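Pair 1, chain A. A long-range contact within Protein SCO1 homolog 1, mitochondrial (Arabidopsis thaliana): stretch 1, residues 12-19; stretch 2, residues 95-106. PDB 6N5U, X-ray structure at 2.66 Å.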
# COMPACT_ATOMS: atom_id res chain seq x y z
N PRO A 12 6.99 0.25 13.83
CA PRO A 12 8.18 -0.27 13.12
C PRO A 12 8.03 -1.57 12.33
O PRO A 12 7.32 -2.49 12.74
CB PRO A 12 9.20 -0.44 14.24
CG PRO A 12 8.80 0.55 15.27
CD PRO A 12 7.31 0.58 15.24
N PHE A 13 8.73 -1.61 11.20
CA PHE A 13 8.80 -2.77 10.32
C PHE A 13 10.19 -2.85 9.68
O PHE A 13 10.88 -1.83 9.62
CB PHE A 13 7.71 -2.72 9.24
CG PHE A 13 7.74 -1.55 8.28
CD1 PHE A 13 8.60 -1.55 7.19
CD2 PHE A 13 6.85 -0.49 8.42
CE1 PHE A 13 8.62 -0.48 6.29
CE2 PHE A 13 6.86 0.58 7.51
CZ PHE A 13 7.74 0.57 6.46
N SER A 14 10.58 -4.04 9.22
CA SER A 14 11.81 -4.26 8.49
C SER A 14 11.41 -5.12 7.30
O SER A 14 11.16 -6.31 7.44
CB SER A 14 12.88 -4.94 9.34
OG SER A 14 14.15 -4.81 8.72
N LEU A 15 11.23 -4.47 6.14
CA LEU A 15 10.78 -5.12 4.92
C LEU A 15 11.82 -4.98 3.80
O LEU A 15 12.84 -4.32 3.99
CB LEU A 15 9.40 -4.54 4.49
CG LEU A 15 8.20 -4.83 5.42
CD1 LEU A 15 7.02 -3.99 5.06
CD2 LEU A 15 7.79 -6.27 5.37
N ILE A 16 11.57 -5.63 2.65
CA ILE A 16 12.43 -5.56 1.47
C ILE A 16 11.67 -4.84 0.37
O ILE A 16 10.54 -5.23 0.03
CB ILE A 16 12.96 -6.94 1.02
CG1 ILE A 16 13.74 -7.63 2.16
CG2 ILE A 16 13.87 -6.80 -0.21
CD1 ILE A 16 13.05 -8.77 2.77
N ARG A 17 12.26 -3.76 -0.17
CA ARG A 17 11.69 -2.94 -1.22
C ARG A 17 11.85 -3.63 -2.59
O ARG A 17 12.71 -4.49 -2.74
CB ARG A 17 12.33 -1.55 -1.18
CG ARG A 17 11.62 -0.49 -2.00
CD ARG A 17 12.12 0.88 -1.63
NE ARG A 17 13.50 1.09 -2.06
CZ ARG A 17 14.32 2.01 -1.56
NH1 ARG A 17 13.91 2.82 -0.59
NH2 ARG A 17 15.55 2.14 -2.04
N ASP A 18 11.00 -3.27 -3.57
CA ASP A 18 10.96 -3.80 -4.94
C ASP A 18 12.31 -3.74 -5.69
O ASP A 18 12.47 -4.40 -6.72
CB ASP A 18 9.84 -3.13 -5.76
CG ASP A 18 10.07 -1.65 -6.01
OD1 ASP A 18 10.78 -1.32 -6.99
OD2 ASP A 18 9.55 -0.83 -5.24
N ASP A 19 13.27 -2.94 -5.18
CA ASP A 19 14.60 -2.78 -5.75
C ASP A 19 15.60 -3.75 -5.12
O ASP A 19 16.73 -3.85 -5.59
CB ASP A 19 15.06 -1.32 -5.62
CG ASP A 19 15.24 -0.79 -4.21
OD1 ASP A 19 14.71 -1.42 -3.26
OD2 ASP A 19 15.90 0.25 -4.06
N LYS A 95 5.75 5.88 -9.55
CA LYS A 95 6.18 6.27 -8.22
C LYS A 95 5.64 5.34 -7.14
O LYS A 95 5.78 5.65 -5.95
CB LYS A 95 5.89 7.76 -7.95
CG LYS A 95 6.90 8.67 -8.68
CD LYS A 95 6.46 10.11 -8.72
CE LYS A 95 7.50 11.02 -9.33
NZ LYS A 95 7.10 12.45 -9.20
N LEU A 96 5.17 4.14 -7.54
CA LEU A 96 4.65 3.15 -6.59
C LEU A 96 5.73 2.18 -6.10
O LEU A 96 6.21 1.34 -6.85
CB LEU A 96 3.42 2.39 -7.17
CG LEU A 96 2.83 1.17 -6.42
CD1 LEU A 96 2.26 1.53 -5.07
CD2 LEU A 96 1.75 0.53 -7.24
N ILE A 97 6.07 2.30 -4.80
CA ILE A 97 7.01 1.46 -4.04
C ILE A 97 6.31 0.14 -3.67
O ILE A 97 5.15 0.16 -3.22
CB ILE A 97 7.47 2.24 -2.76
CG1 ILE A 97 8.32 3.48 -3.14
CG2 ILE A 97 8.19 1.35 -1.72
CD1 ILE A 97 8.79 4.34 -1.94
N GLY A 98 7.01 -0.96 -3.83
CA GLY A 98 6.52 -2.29 -3.48
C GLY A 98 7.33 -2.86 -2.33
O GLY A 98 8.55 -2.87 -2.40
N LEU A 99 6.65 -3.29 -1.23
CA LEU A 99 7.28 -3.87 -0.05
C LEU A 99 6.84 -5.29 0.13
O LEU A 99 5.66 -5.61 0.00
CB LEU A 99 6.98 -3.08 1.23
CG LEU A 99 7.32 -1.59 1.29
CD1 LEU A 99 6.96 -1.03 2.65
CD2 LEU A 99 8.78 -1.31 0.99
N THR A 100 7.79 -6.14 0.44
CA THR A 100 7.59 -7.56 0.66
C THR A 100 8.48 -7.97 1.87
O THR A 100 9.02 -7.09 2.56
CB THR A 100 7.85 -8.30 -0.69
OG1 THR A 100 7.35 -9.64 -0.63
CG2 THR A 100 9.34 -8.29 -1.11
N GLY A 101 8.60 -9.28 2.13
CA GLY A 101 9.44 -9.80 3.20
C GLY A 101 9.25 -11.28 3.46
O GLY A 101 8.71 -12.01 2.62
N SER A 102 9.70 -11.72 4.64
CA SER A 102 9.54 -13.08 5.10
C SER A 102 8.10 -13.21 5.61
O SER A 102 7.55 -12.19 6.05
CB SER A 102 10.54 -13.37 6.23
OG SER A 102 10.19 -12.77 7.47
N PRO A 103 7.46 -14.42 5.63
CA PRO A 103 6.09 -14.50 6.15
C PRO A 103 5.91 -13.95 7.57
O PRO A 103 4.80 -13.51 7.91
CB PRO A 103 5.75 -16.00 6.02
CG PRO A 103 6.67 -16.51 4.96
CD PRO A 103 7.94 -15.74 5.16
N GLU A 104 7.01 -13.97 8.38
CA GLU A 104 7.08 -13.46 9.76
C GLU A 104 7.16 -11.93 9.73
O GLU A 104 6.48 -11.28 10.52
CB GLU A 104 8.30 -14.05 10.48
CG GLU A 104 8.26 -13.92 11.99
CD GLU A 104 9.60 -14.09 12.70
OE1 GLU A 104 10.18 -15.20 12.64
OE2 GLU A 104 10.06 -13.11 13.33
N GLU A 105 7.98 -11.37 8.84
CA GLU A 105 8.15 -9.92 8.65
C GLU A 105 6.81 -9.29 8.26
O GLU A 105 6.43 -8.27 8.85
CB GLU A 105 9.24 -9.61 7.60
CG GLU A 105 10.63 -9.54 8.20
CD GLU A 105 11.81 -9.49 7.24
OE1 GLU A 105 11.60 -9.45 6.01
OE2 GLU A 105 12.96 -9.50 7.73
N ILE A 106 6.09 -9.94 7.31
CA ILE A 106 4.76 -9.57 6.81
C ILE A 106 3.71 -9.68 7.92
O ILE A 106 2.81 -8.83 7.99
CB ILE A 106 4.39 -10.42 5.56
CG1 ILE A 106 5.37 -10.18 4.35
CG2 ILE A 106 2.92 -10.27 5.14
CD1 ILE A 106 5.51 -8.71 3.79

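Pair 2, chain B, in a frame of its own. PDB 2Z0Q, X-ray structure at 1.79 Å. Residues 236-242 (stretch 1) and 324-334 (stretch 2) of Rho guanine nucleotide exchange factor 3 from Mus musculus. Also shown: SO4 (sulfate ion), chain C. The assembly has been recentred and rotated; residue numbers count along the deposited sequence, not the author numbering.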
# COMPACT_ATOMS: atom_id res chain seq x y z
N GLY B 236 -7.54 -1.01 -8.91
CA GLY B 236 -6.57 -1.98 -9.34
C GLY B 236 -6.77 -2.37 -10.79
O GLY B 236 -7.75 -1.98 -11.41
N GLU B 237 -5.80 -3.12 -11.31
CA GLU B 237 -5.85 -3.58 -12.70
C GLU B 237 -6.79 -4.77 -12.81
O GLU B 237 -6.75 -5.67 -11.97
CB GLU B 237 -4.46 -3.99 -13.16
CG GLU B 237 -3.47 -2.82 -13.16
CD GLU B 237 -2.02 -3.27 -13.18
OE1 GLU B 237 -1.64 -4.08 -12.29
OE2 GLU B 237 -1.26 -2.82 -14.08
N LEU B 238 -7.64 -4.77 -13.84
CA LEU B 238 -8.54 -5.87 -14.09
C LEU B 238 -8.48 -6.04 -15.60
O LEU B 238 -8.35 -5.04 -16.32
CB LEU B 238 -9.98 -5.55 -13.65
CG LEU B 238 -10.16 -5.42 -12.13
CD1 LEU B 238 -11.56 -4.90 -11.79
CD2 LEU B 238 -9.92 -6.80 -11.49
N LYS B 239 -8.59 -7.27 -16.07
CA LYS B 239 -8.56 -7.54 -17.52
C LYS B 239 -9.94 -7.97 -17.99
O LYS B 239 -10.54 -8.85 -17.38
CB LYS B 239 -7.58 -8.67 -17.81
CG LYS B 239 -7.51 -9.00 -19.29
CD LYS B 239 -6.19 -9.67 -19.62
CE LYS B 239 -6.30 -11.16 -19.64
NZ LYS B 239 -4.99 -11.78 -20.04
N ASN B 240 -10.46 -7.37 -19.05
CA ASN B 240 -11.79 -7.80 -19.45
C ASN B 240 -11.78 -9.05 -20.35
O ASN B 240 -10.70 -9.62 -20.64
CB ASN B 240 -12.59 -6.61 -20.02
CG ASN B 240 -12.22 -6.24 -21.45
OD1 ASN B 240 -11.40 -6.90 -22.11
ND2 ASN B 240 -12.85 -5.18 -21.94
N ASN B 241 -12.97 -9.50 -20.75
CA ASN B 241 -13.09 -10.73 -21.55
C ASN B 241 -12.73 -10.56 -23.02
O ASN B 241 -12.91 -11.48 -23.81
CB ASN B 241 -14.49 -11.38 -21.40
CG ASN B 241 -15.63 -10.46 -21.81
OD1 ASN B 241 -15.42 -9.26 -22.01
ND2 ASN B 241 -16.84 -11.02 -21.93
N ARG B 242 -12.21 -9.39 -23.37
CA ARG B 242 -11.74 -9.13 -24.72
C ARG B 242 -10.23 -8.88 -24.65
O ARG B 242 -9.62 -8.45 -25.63
CB ARG B 242 -12.47 -7.94 -25.38
CG ARG B 242 -13.97 -8.22 -25.63
CD ARG B 242 -14.71 -7.05 -26.31
NE ARG B 242 -14.68 -5.77 -25.57
CZ ARG B 242 -15.49 -5.42 -24.57
NH1 ARG B 242 -16.44 -6.25 -24.15
NH2 ARG B 242 -15.37 -4.22 -24.00
N HIS B 324 -19.62 -5.43 -18.19
CA HIS B 324 -18.19 -5.73 -18.20
C HIS B 324 -17.91 -7.04 -17.45
O HIS B 324 -18.42 -7.22 -16.35
CB HIS B 324 -17.44 -4.63 -17.47
CG HIS B 324 -17.65 -3.28 -18.07
ND1 HIS B 324 -16.95 -2.84 -19.17
CD2 HIS B 324 -18.53 -2.30 -17.75
CE1 HIS B 324 -17.39 -1.63 -19.51
NE2 HIS B 324 -18.35 -1.29 -18.66
N SER B 325 -17.15 -7.93 -18.07
CA SER B 325 -16.73 -9.20 -17.43
C SER B 325 -15.26 -8.90 -17.14
O SER B 325 -14.49 -8.75 -18.07
CB SER B 325 -16.88 -10.36 -18.42
OG SER B 325 -18.26 -10.59 -18.60
N LEU B 326 -14.91 -8.84 -15.86
CA LEU B 326 -13.59 -8.40 -15.42
C LEU B 326 -12.87 -9.52 -14.67
O LEU B 326 -13.49 -10.19 -13.86
CB LEU B 326 -13.78 -7.18 -14.50
CG LEU B 326 -14.49 -5.97 -15.10
CD1 LEU B 326 -14.68 -4.88 -14.02
CD2 LEU B 326 -13.63 -5.40 -16.25
N GLN B 327 -11.57 -9.68 -14.92
CA GLN B 327 -10.78 -10.74 -14.31
C GLN B 327 -9.78 -10.19 -13.31
O GLN B 327 -8.98 -9.32 -13.65
CB GLN B 327 -10.00 -11.53 -15.38
CG GLN B 327 -9.17 -12.68 -14.78
CD GLN B 327 -8.37 -13.42 -15.83
OE1 GLN B 327 -7.62 -12.79 -16.58
NE2 GLN B 327 -8.51 -14.74 -15.89
N ALA B 328 -9.86 -10.69 -12.07
CA ALA B 328 -8.96 -10.27 -11.00
C ALA B 328 -7.65 -11.02 -11.12
O ALA B 328 -7.53 -11.99 -11.87
CB ALA B 328 -9.60 -10.51 -9.62
N ASN B 329 -6.67 -10.59 -10.34
CA ASN B 329 -5.34 -11.14 -10.39
C ASN B 329 -5.20 -12.57 -9.85
O ASN B 329 -4.36 -13.33 -10.32
CB ASN B 329 -4.40 -10.15 -9.67
CG ASN B 329 -4.56 -8.71 -10.21
OD1 ASN B 329 -4.66 -7.75 -9.43
ND2 ASN B 329 -4.59 -8.55 -11.54
N ASP B 330 -6.04 -12.92 -8.88
CA ASP B 330 -6.04 -14.26 -8.28
C ASP B 330 -7.34 -14.40 -7.47
O ASP B 330 -8.15 -13.48 -7.40
CB ASP B 330 -4.84 -14.44 -7.32
CG ASP B 330 -4.70 -13.27 -6.37
OD1 ASP B 330 -5.70 -12.86 -5.77
OD2 ASP B 330 -3.58 -12.75 -6.20
N THR B 331 -7.53 -15.56 -6.85
CA THR B 331 -8.75 -15.79 -6.07
C THR B 331 -8.94 -14.77 -4.97
O THR B 331 -10.02 -14.28 -4.75
CB THR B 331 -8.77 -17.21 -5.46
OG1 THR B 331 -8.57 -18.18 -6.50
CG2 THR B 331 -10.10 -17.47 -4.81
N PHE B 332 -7.87 -14.43 -4.27
CA PHE B 332 -7.98 -13.46 -3.19
C PHE B 332 -8.37 -12.06 -3.68
O PHE B 332 -9.24 -11.40 -3.09
CB PHE B 332 -6.62 -13.40 -2.45
CG PHE B 332 -6.55 -12.33 -1.41
CD1 PHE B 332 -7.35 -12.38 -0.28
CD2 PHE B 332 -5.67 -11.27 -1.56
CE1 PHE B 332 -7.30 -11.38 0.69
CE2 PHE B 332 -5.60 -10.27 -0.62
CZ PHE B 332 -6.42 -10.32 0.53
N ASN B 333 -7.75 -11.62 -4.78
CA ASN B 333 -8.07 -10.30 -5.33
C ASN B 333 -9.53 -10.25 -5.82
O ASN B 333 -10.18 -9.22 -5.72
CB ASN B 333 -7.12 -9.95 -6.49
CG ASN B 333 -7.24 -8.49 -6.94
OD1 ASN B 333 -7.23 -7.56 -6.11
ND2 ASN B 333 -7.35 -8.27 -8.24
N LYS B 334 -10.02 -11.36 -6.37
CA LYS B 334 -11.42 -11.38 -6.84
C LYS B 334 -12.36 -11.18 -5.65
O LYS B 334 -13.28 -10.36 -5.69
CB LYS B 334 -11.76 -12.69 -7.56
CG LYS B 334 -13.31 -12.83 -7.73
CD LYS B 334 -13.68 -13.92 -8.74
CE LYS B 334 -15.16 -14.36 -8.54
NZ LYS B 334 -15.54 -15.34 -9.60
S SO4 C . -20.69 -9.93 -23.08
O1 SO4 C . -21.23 -8.84 -23.94
O2 SO4 C . -19.43 -9.46 -22.44
O3 SO4 C . -21.67 -10.30 -22.05
O4 SO4 C . -20.42 -11.12 -23.93
O HOH W 1 -7.17 -5.56 -9.23
O HOH W 2 -2.50 -5.99 -10.38
O HOH W 3 -15.22 -4.60 -20.40
O HOH W 4 -16.48 -7.15 -20.79
O HOH W 5 -18.91 -13.20 -20.48

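The sharpest difference lies where the strand pairing ends, at the matched positions D18(A) = N241(B) and G98(A) = S325(B). In pair 1 the side chain closes the end directly: G98(A) N donates to D18(A) OD2 at 2.9 Å with an N-H...acceptor angle of 170°. In pair 2 a water does this work, donating to N241(B) OD1 (2.7 Å) and accepting from S325(B) N (2.9 Å). The N241(B) side chain still lies against the other strand, with ND2 3.6 Å from S325(B) CB, while ND2 also donates to sulfate O2 at 3.1 Å; the ion probably comes from the crystallisation liquor. An ideal CB on G98(A) would lie 3.4 Å from D18(A) CB, a tight fit.

The framework around this difference is shared. Fourteen central residues superpose with an RMSD of 1.0 Å over N, CA and C, and the strand directions differ by 130° in pair 1 and 123° in pair 2, antiparallel but strongly splayed. Each pair has one hydrogen-bonded antiparallel bridge. I16(A) N to T100(A) O and T100(A) N to I16(A) O are both 2.9 Å; in the matching bridge, K239(B) N to Q327(B) O is 3.2 Å and Q327(B) N to K239(B) O is 2.8 Å. Beyond it a weak bond recurs, from D18(A) N to G98(A) O (2.7 Å, 125°) and from N241(B) N to S325(B) O (3.2 Å, 120°).

The best-conserved packing is leucine on leucine. L15(A) matches L238(B) and L99(A) matches L326(B), with side-chain centres 0.7 and 0.5 Å apart; the CD1-CD1 distance is 3.8 Å both between L15(A) and L99(A) and between L238(B) and L326(B). All four leucines are m,t rotamers. The surroundings differ: F13(A) CE1 approaches L99(A) CD1 to 4.0 Å, whereas the matching G236(B) has no side chain to add. L15(A) CD2 reaches I106(A) CD1 at 3.7 Å; L238(B) CD2 instead meets A328(B) CB at 4.2 Å.

On the face carrying the hydrogen-bonded pair, I16(A) CB lies 4.4 Å from T100(A) CG2, a compact branched pairing. K239(B) and Q327(B) use longer chains, their CE and OE1 atoms 3.7 Å apart.

Each second stretch then enters a helix with a side-chain cap. S102(A) OG accepts from E105(A) N at 3.0 Å, and D330(B) OD1 from N333(B) N at 2.6 Å. These caps are not superposed equivalents: S102(A) matches N329(B), while D330(B) matches P103(A).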